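Local coordinates for addiction module toxin RelE (Helicobacter pylori, PDB 4LTT), which probably acts as an RNA endonuclease, the toxin of a type II toxin-antitoxin pair in the YafQ branch of the RelE family, at residues D15-L19 with N20-D24. Residues are numbered along the deposited sequence; the frame is centred on the assembly and turned at random.
Sequences DKLLL and NGFDD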
ATOM      1  N   ASP A  15       8.147   9.337  -1.302  1.00  7.85           N
ATOM      2  CA  ASP A  15       9.328  10.229  -1.423  1.00  8.51           C
ATOM      3  C   ASP A  15       9.955  10.396  -0.036  1.00  8.71           C
ATOM      4  O   ASP A  15      11.195  10.362   0.081  1.00  8.86           O
ATOM      5  CB  ASP A  15       8.875  11.568  -1.929  1.00 10.99           C
ATOM      6  CG  ASP A  15       8.502  11.536  -3.427  1.00 13.21           C
ATOM      7  OD1 ASP A  15       8.646  10.530  -4.107  1.00 14.44           O
ATOM      8  OD2 ASP A  15       8.026  12.600  -3.902  1.00 16.04           O
ATOM      9  N   LYS A  16       9.158  10.526   1.000  1.00  9.79           N
ATOM     10  CA  LYS A  16       9.629  10.602   2.387  1.00  9.57           C
ATOM     11  C   LYS A  16      10.346   9.325   2.759  1.00  9.26           C
ATOM     12  O   LYS A  16      11.465   9.360   3.336  1.00  9.18           O
ATOM     13  CB  LYS A  16       8.427  10.777   3.345  1.00 12.14           C
ATOM     14  CG  LYS A  16       8.747  10.723   4.855  1.00 14.25           C
ATOM     15  CD  LYS A  16       7.494  10.540   5.720  1.00 17.43           C
ATOM     16  CE  LYS A  16       7.892  10.345   7.187  1.00 22.53           C
ATOM     17  NZ  LYS A  16       6.746  10.588   8.101  1.00 28.28           N
ATOM     18  N   LEU A  17       9.771   8.168   2.440  1.00  7.54           N
ATOM     19  CA  LEU A  17      10.465   6.898   2.739  1.00  7.98           C
ATOM     20  C   LEU A  17      11.788   6.798   2.039  1.00  8.15           C
ATOM     21  O   LEU A  17      12.758   6.289   2.647  1.00  7.59           O
ATOM     22  CB  LEU A  17       9.545   5.710   2.431  1.00  8.00           C
ATOM     23  CG  LEU A  17       8.640   5.291   3.599  1.00  9.23           C
ATOM     24  CD1 LEU A  17       7.434   4.533   3.094  1.00  8.90           C
ATOM     25  CD2 LEU A  17       9.395   4.521   4.619  1.00 11.66           C
ATOM     26  N   LEU A  18      11.854   7.156   0.772  1.00  7.98           N
ATOM     27  CA  LEU A  18      13.108   7.051   0.051  1.00  8.61           C
ATOM     28  C   LEU A  18      14.240   7.851   0.759  1.00  8.12           C
ATOM     29  O   LEU A  18      15.355   7.345   0.894  1.00  8.54           O
ATOM     30  CB  LEU A  18      12.927   7.588  -1.344  1.00 10.72           C
ATOM     31  CG  LEU A  18      12.331   6.668  -2.376  1.00 14.58           C
ATOM     32  CD1 LEU A  18      12.445   7.431  -3.691  1.00 17.00           C
ATOM     33  CD2 LEU A  18      13.200   5.433  -2.568  1.00 17.67           C
ATOM     34  N   LEU A  19      13.882   9.040   1.242  1.00  8.33           N
ATOM     35  CA  LEU A  19      14.881   9.875   1.955  1.00  9.61           C
ATOM     36  C   LEU A  19      15.274   9.226   3.250  1.00  9.54           C
ATOM     37  O   LEU A  19      16.344   9.586   3.818  1.00 12.52           O
ATOM     38  CB  LEU A  19      14.332  11.268   2.232  1.00 11.62           C
ATOM     39  CG  LEU A  19      14.551  12.090   0.998  1.00 13.31           C
ATOM     40  CD1 LEU A  19      13.515  13.240   0.936  1.00 15.45           C
ATOM     41  CD2 LEU A  19      16.015  12.563   0.888  1.00 14.02           C
ATOM     42  N   ASN A  20      14.483   8.330   3.815  1.00  9.35           N
ATOM     43  CA  ASN A  20      14.811   7.613   5.015  1.00 10.76           C
ATOM     44  C   ASN A  20      15.377   6.228   4.744  1.00  9.73           C
ATOM     45  O   ASN A  20      15.363   5.389   5.633  1.00 12.65           O
ATOM     46  CB  ASN A  20      13.567   7.515   5.923  1.00 12.88           C
ATOM     47  CG  ASN A  20      13.083   8.876   6.464  1.00 15.06           C
ATOM     48  OD1 ASN A  20      13.903   9.740   6.723  1.00 16.98           O
ATOM     49  ND2 ASN A  20      11.797   8.992   6.785  1.00 17.53           N
ATOM     50  N   GLY A  21      15.837   5.972   3.530  1.00  9.51           N
ATOM     51  CA  GLY A  21      16.535   4.746   3.260  1.00 10.95           C
ATOM     52  C   GLY A  21      15.696   3.588   2.751  1.00  9.19           C
ATOM     53  O   GLY A  21      16.172   2.491   2.678  1.00  9.65           O
ATOM     54  N   PHE A  22      14.423   3.803   2.461  1.00  9.01           N
ATOM     55  CA  PHE A  22      13.544   2.669   2.034  1.00  8.00           C
ATOM     56  C   PHE A  22      14.013   2.079   0.709  1.00  7.68           C
ATOM     57  O   PHE A  22      14.340   2.806  -0.237  1.00  8.39           O
ATOM     58  CB  PHE A  22      12.180   3.273   1.856  1.00  8.55           C
ATOM     59  CG  PHE A  22      11.102   2.286   1.389  1.00  7.76           C
ATOM     60  CD1 PHE A  22      10.753   1.233   2.203  1.00  8.99           C
ATOM     61  CD2 PHE A  22      10.488   2.427   0.169  1.00  8.62           C
ATOM     62  CE1 PHE A  22       9.731   0.352   1.810  1.00  8.67           C
ATOM     63  CE2 PHE A  22       9.481   1.561  -0.210  1.00  7.77           C
ATOM     64  CZ  PHE A  22       9.092   0.566   0.606  1.00  8.86           C
ATOM     65  N   ASP A  23      14.040   0.749   0.702  1.00  8.06           N
ATOM     66  CA  ASP A  23      14.308  -0.053  -0.473  1.00  8.62           C
ATOM     67  C   ASP A  23      12.948  -0.525  -1.049  1.00  8.89           C
ATOM     68  O   ASP A  23      12.279  -1.290  -0.359  1.00  9.95           O
ATOM     69  CB  ASP A  23      15.213  -1.226  -0.063  1.00 10.48           C
ATOM     70  CG  ASP A  23      15.533  -2.173  -1.204  1.00 14.89           C
ATOM     71  OD1 ASP A  23      14.835  -2.289  -2.185  1.00 14.86           O
ATOM     72  OD2 ASP A  23      16.532  -2.968  -1.076  1.00 22.24           O
ATOM     73  N   ASP A  24      12.585  -0.129  -2.233  1.00  7.96           N
ATOM     74  CA  ASP A  24      11.273  -0.442  -2.780  1.00  8.24           C
ATOM     75  C   ASP A  24      11.171  -1.735  -3.547  1.00  8.50           C
ATOM     76  O   ASP A  24      10.158  -1.985  -4.224  1.00  8.10           O
ATOM     77  CB  ASP A  24      10.803   0.754  -3.636  1.00 10.34           C
ATOM     78  CG  ASP A  24      11.563   0.918  -4.911  1.00 10.55           C
ATOM     79  OD1 ASP A  24      12.570   0.195  -5.100  1.00 11.84           O
ATOM     80  OD2 ASP A  24      11.147   1.757  -5.740  1.00 12.92           O
TER
HETATM   81  O   HOH W   1      16.166   4.962  -0.340  1.00  9.07           O
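Leu17 and Phe22 meet at their CB atoms, 3.6 Å apart, their side chains running at a slant to each other. Phe22 has CG anti to its backbone N (chi1 179°), which leads the ring away from Leu17, with Phe22 CG still 3.9 Å from Leu17 CB. A branched aliphatic beside a flat aromatic suits this inner side of the turn, since both also touch Val65 of strand 65-72 and Leu81 of strand 75-82, placing the contact between helix end and sheet. Helix 8-19 ends in a Schellman motif: Phe22 N donates to Leu17 O at 3.0 Å and Gly21 N to Leu18 O at 3.0 Å. Gly21, with positive phi (93°), is the C' residue, where a CB would be jammed against the preceding carbonyl oxygen. Leu17 O is gripped twice, Asn20 N (2.9 Å) and Phe22 N reaching it from opposite faces of its carbonyl plane. On the outer side, Leu18 CD2 lies 3.7 Å from Phe22 O, while one water donates to both Leu18 O and Phe22 O, bridging helix and loop; Leu18 O thus has two donors. Asn20, polar and exposed, folds its amide back over the last turn, ND2 lying 4.0 Å from Lys16 CG without a hydrogen bond to Lys16 O. The long, extended Lys16 chain slants across that amide and carries NZ onward to a salt bridge with Glu86 of the C-terminal helix 84-88.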